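Local coordinates for protein aminotransferase (Psychrobacter arcticus 273-4, PDB 3IF2) that probably transfers amino groups with pyridoxal 5'-phosphate as cofactor, perhaps between valine and pyruvate, at residues T15-L20 with E154-S159; D160-V163 with H167-A170. One frame throughout, in Å; residues are numbered along the deposited sequence.

From the N terminus the chain soon enters helix 16-29, and interaction 1 pairs the first turn of that helix with residues 154-159, closing a long loop of 133 intervening residues that holds helices and strands of the cofactor-binding part of the fold. Interaction 2 opens at the very next residue and closes a far smaller loop, with three residues between its segments, where the chain turns back to form strand 168-170. The two therefore follow one another in series, neither nesting nor crossing. They still meet in space, because the Phe168 ring reaches the backbone oxygens of Tyr158 and Ser159. Together they tie the start of helix 16-29, the loop that carries Tyr155 of the pyridoxal phosphate pocket and the edge of the large mixed sheet.

Interaction 1: residues T15-L20 with E154-S159; sequences TGISQL and EYIGYS. With PLP (pyridoxal-5'-phosphate), chain C.
Ile17 and Ile156 lie alongside each other, their side chains running opposite ways, and make the apolar centre of this contact. Leaving CB of Ile17, the longer branch lies anti to the carbonyl carbon (chi1 -65°) and runs out extended from the helix. CG1 comes within 4.1 Å of Ile156 CG1. The terminal CD1 reaches further, resting 3.9 Å from Ile156 CG1 and 3.4 Å from Ser159 OG, so one methyl is shared between a hydrocarbon chain and a hydroxyl. That hydroxyl has its own polar mate: Ser159 OG donates to Ile156 O across 2.9 Å, tilted 26° from the carbonyl plane. One turn on, Leu20 CD2 adds a second methyl, 4.1 Å from Ile156 CD1. The helix begins tidily, with Thr15 as N-cap and Thr15 and Ser18 forming a capping box in which Ser18 N gives a bond to Thr15 OG1.

Next to Ile156, the Tyr155 ring carries the cofactor on one face, with PLP C3 standing 3.6 Å above its plane. Gly157 N sits over the centre of the opposite face, and Tyr155 OH lies 3.1 Å from PLP C4A. An aromatic ring laid over the pyridine is familiar from fold type I aminotransferases.

In the wider fold, the first turn of helix 16-29 lies against the loop between strands 142-149 and 168-170. Leu20 also touches strand 394-395, Glu154 and Tyr158 rest on strand 207-213, and Leu306 of the second subunit packs on Tyr155.

Interaction 2: residues D160-V163 with H167-A170; sequences DVHV and HFAA
The imidazole of His162 has His167 CB over one face, 3.7 Å above the plane and displaced from the ring centre, a CH-pi contact. The His167 ring turns its edge to the His162 face, with CD2 3.8 Å from His162 CG and the two planes at 90°. Phe168 makes the second edge-to-face pair: CE1 of His162 stands 3.9 Å above the phenyl face, the centroids are 5.0 Å apart and the planes meet at 61°. The three rings thus form an aromatic cluster with His162 in the middle. Its CG lies beside the backbone N (chi1 -72°), which sets the ring beside the residues leading into strand 168-170, with CE1 3.3 Å from His167 O. With an alanine here, the Phe168 face and the His167 edge would probably lose their common partner, and Phe123 O its weak hydrogen bond.

Ile147 of strand 142-149 touches both His162 and Phe168. The polar ends are directed at backbone acceptors, His162 NE2 weakly at Phe123 O and His167 NE2 at Glu164 O. Since a carbonyl can only accept, both nitrogens probably bear a proton, and the rings meet chiefly through carbon.

Interaction 1: residues T15-L20 with E154-S159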
# COMPACT_ATOMS: atom_id res chain seq x y z
N THR A 15 -21.32 -0.85 5.39
CA THR A 15 -21.60 0.41 6.09
C THR A 15 -22.35 1.34 5.12
O THR A 15 -22.67 0.95 4.00
CB THR A 15 -20.30 1.10 6.58
OG1 THR A 15 -19.46 1.39 5.45
CG2 THR A 15 -19.55 0.21 7.55
N GLY A 16 -22.68 2.55 5.57
CA GLY A 16 -23.27 3.57 4.69
C GLY A 16 -22.24 4.05 3.65
O GLY A 16 -22.61 4.32 2.50
N ILE A 17 -20.97 4.14 4.07
CA ILE A 17 -19.84 4.54 3.20
C ILE A 17 -19.57 3.48 2.12
O ILE A 17 -19.45 3.84 0.96
CB ILE A 17 -18.55 4.93 4.03
CG1 ILE A 17 -18.84 6.19 4.88
CG2 ILE A 17 -17.32 5.16 3.12
CD1 ILE A 17 -17.76 6.56 5.87
N SER A 18 -19.53 2.19 2.48
CA SER A 18 -19.33 1.12 1.47
C SER A 18 -20.49 1.07 0.43
O SER A 18 -20.21 0.90 -0.76
CB SER A 18 -19.07 -0.26 2.11
OG SER A 18 -20.24 -0.81 2.66
N GLN A 19 -21.74 1.25 0.87
CA GLN A 19 -22.91 1.29 -0.05
C GLN A 19 -22.87 2.53 -0.97
O GLN A 19 -23.19 2.43 -2.15
CB GLN A 19 -24.25 1.13 0.69
CG GLN A 19 -24.51 -0.34 1.10
CD GLN A 19 -25.67 -0.57 2.11
OE1 GLN A 19 -26.49 0.32 2.39
NE2 GLN A 19 -25.74 -1.79 2.65
N LEU A 20 -22.44 3.67 -0.44
CA LEU A 20 -22.25 4.88 -1.25
C LEU A 20 -21.11 4.64 -2.26
O LEU A 20 -21.28 4.91 -3.44
CB LEU A 20 -21.96 6.10 -0.34
CG LEU A 20 -21.77 7.51 -0.94
CD1 LEU A 20 -23.06 8.08 -1.55
CD2 LEU A 20 -21.22 8.46 0.12
N GLU A 154 -15.43 16.88 7.99
CA GLU A 154 -14.08 16.48 7.65
C GLU A 154 -14.09 15.34 6.66
O GLU A 154 -15.15 14.82 6.34
CB GLU A 154 -13.27 16.14 8.91
CG GLU A 154 -12.34 17.27 9.38
CD GLU A 154 -11.13 17.50 8.47
OE1 GLU A 154 -11.03 16.83 7.41
OE2 GLU A 154 -10.29 18.38 8.82
N TYR A 155 -12.90 14.98 6.19
CA TYR A 155 -12.72 13.98 5.15
C TYR A 155 -13.38 12.63 5.43
O TYR A 155 -13.09 11.99 6.45
CB TYR A 155 -11.23 13.80 4.87
CG TYR A 155 -10.87 12.80 3.79
CD1 TYR A 155 -11.52 12.79 2.55
CD2 TYR A 155 -9.81 11.90 4.00
CE1 TYR A 155 -11.16 11.85 1.57
CE2 TYR A 155 -9.43 10.98 3.03
CZ TYR A 155 -10.09 10.96 1.82
OH TYR A 155 -9.68 10.02 0.92
N ILE A 156 -14.27 12.22 4.52
CA ILE A 156 -14.98 10.94 4.58
C ILE A 156 -14.04 9.73 4.75
O ILE A 156 -14.38 8.77 5.44
CB ILE A 156 -15.94 10.76 3.34
CG1 ILE A 156 -16.89 9.56 3.47
CG2 ILE A 156 -15.16 10.68 2.06
CD1 ILE A 156 -17.96 9.49 2.38
N GLY A 157 -12.86 9.80 4.12
CA GLY A 157 -11.85 8.73 4.17
C GLY A 157 -11.12 8.45 5.48
O GLY A 157 -10.44 7.41 5.59
N TYR A 158 -11.20 9.37 6.43
CA TYR A 158 -10.68 9.13 7.77
C TYR A 158 -11.52 8.11 8.53
O TYR A 158 -10.96 7.33 9.28
CB TYR A 158 -10.65 10.41 8.63
CG TYR A 158 -9.80 11.58 8.15
CD1 TYR A 158 -8.61 11.40 7.42
CD2 TYR A 158 -10.13 12.87 8.53
CE1 TYR A 158 -7.84 12.50 7.01
CE2 TYR A 158 -9.36 13.96 8.15
CZ TYR A 158 -8.23 13.79 7.38
OH TYR A 158 -7.52 14.91 7.02
N SER A 159 -12.84 8.14 8.32
CA SER A 159 -13.85 7.32 9.05
C SER A 159 -13.53 5.94 9.59
O SER A 159 -13.72 5.67 10.77
CB SER A 159 -15.11 7.13 8.20
OG SER A 159 -15.74 8.36 7.93
N1 PLP C . -6.73 14.11 2.07
C2 PLP C . -7.87 14.69 1.56
C2A PLP C . -8.38 15.93 2.22
C3 PLP C . -8.51 14.11 0.43
O3 PLP C . -9.64 14.65 -0.11
C4 PLP C . -7.99 12.93 -0.14
C4A PLP C . -8.86 12.21 -1.16
O4A PLP C . -8.40 11.81 -2.24
C5 PLP C . -6.80 12.34 0.42
C6 PLP C . -6.20 12.97 1.53
C5A PLP C . -6.17 11.04 -0.10
O4P PLP C . -5.25 11.22 -1.16
P PLP C . -4.27 10.04 -1.61
O1P PLP C . -4.29 8.72 -0.89
O2P PLP C . -2.93 10.68 -1.40
O3P PLP C . -4.59 9.81 -3.03

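Interaction 2: residues D160-V163 with H167-A170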
# COMPACT_ATOMS: atom_id res chain seq x y z
N ASP A 160 -13.06 5.07 8.70
CA ASP A 160 -12.95 3.63 9.02
C ASP A 160 -11.55 3.02 9.08
O ASP A 160 -11.44 1.79 9.08
CB ASP A 160 -13.81 2.88 7.97
CG ASP A 160 -15.31 3.30 7.97
OD1 ASP A 160 -15.85 3.79 8.99
OD2 ASP A 160 -15.96 3.09 6.92
N VAL A 161 -10.51 3.84 9.19
CA VAL A 161 -9.13 3.31 9.18
C VAL A 161 -8.69 2.59 10.46
O VAL A 161 -7.72 1.84 10.43
CB VAL A 161 -8.06 4.36 8.78
CG1 VAL A 161 -8.40 5.00 7.42
CG2 VAL A 161 -7.87 5.42 9.85
N HIS A 162 -9.39 2.79 11.59
CA HIS A 162 -8.99 2.10 12.83
C HIS A 162 -9.15 0.59 12.71
O HIS A 162 -10.09 0.11 12.09
CB HIS A 162 -9.69 2.67 14.06
CG HIS A 162 -9.17 4.02 14.45
ND1 HIS A 162 -9.90 5.18 14.29
CD2 HIS A 162 -7.97 4.39 14.96
CE1 HIS A 162 -9.17 6.21 14.71
NE2 HIS A 162 -8.00 5.75 15.12
N VAL A 163 -8.18 -0.15 13.25
CA VAL A 163 -8.16 -1.61 13.19
C VAL A 163 -9.25 -2.26 14.07
O VAL A 163 -9.80 -3.29 13.69
CB VAL A 163 -6.75 -2.15 13.50
CG1 VAL A 163 -6.75 -3.63 13.56
CG2 VAL A 163 -5.77 -1.69 12.42
N HIS A 167 -12.32 5.45 16.73
CA HIS A 167 -11.71 6.30 17.75
C HIS A 167 -11.48 7.73 17.27
O HIS A 167 -10.35 8.18 17.08
CB HIS A 167 -10.40 5.63 18.21
CG HIS A 167 -10.59 4.21 18.63
ND1 HIS A 167 -11.12 3.86 19.86
CD2 HIS A 167 -10.41 3.05 17.96
CE1 HIS A 167 -11.21 2.55 19.93
NE2 HIS A 167 -10.79 2.03 18.80
N PHE A 168 -12.59 8.43 17.05
CA PHE A 168 -12.58 9.86 16.70
C PHE A 168 -13.40 10.63 17.73
O PHE A 168 -14.43 10.14 18.17
CB PHE A 168 -13.16 10.08 15.32
CG PHE A 168 -12.29 9.58 14.21
CD1 PHE A 168 -11.08 10.24 13.92
CD2 PHE A 168 -12.66 8.48 13.42
CE1 PHE A 168 -10.24 9.80 12.89
CE2 PHE A 168 -11.83 8.04 12.38
CZ PHE A 168 -10.62 8.70 12.12
N ALA A 169 -12.88 11.78 18.15
CA ALA A 169 -13.59 12.72 19.02
C ALA A 169 -13.71 13.92 18.09
O ALA A 169 -12.71 14.51 17.70
CB ALA A 169 -12.77 13.06 20.23
N ALA A 170 -14.94 14.24 17.68
CA ALA A 170 -15.18 15.32 16.74
C ALA A 170 -15.83 16.50 17.45
O ALA A 170 -16.70 16.30 18.29
CB ALA A 170 -16.06 14.82 15.66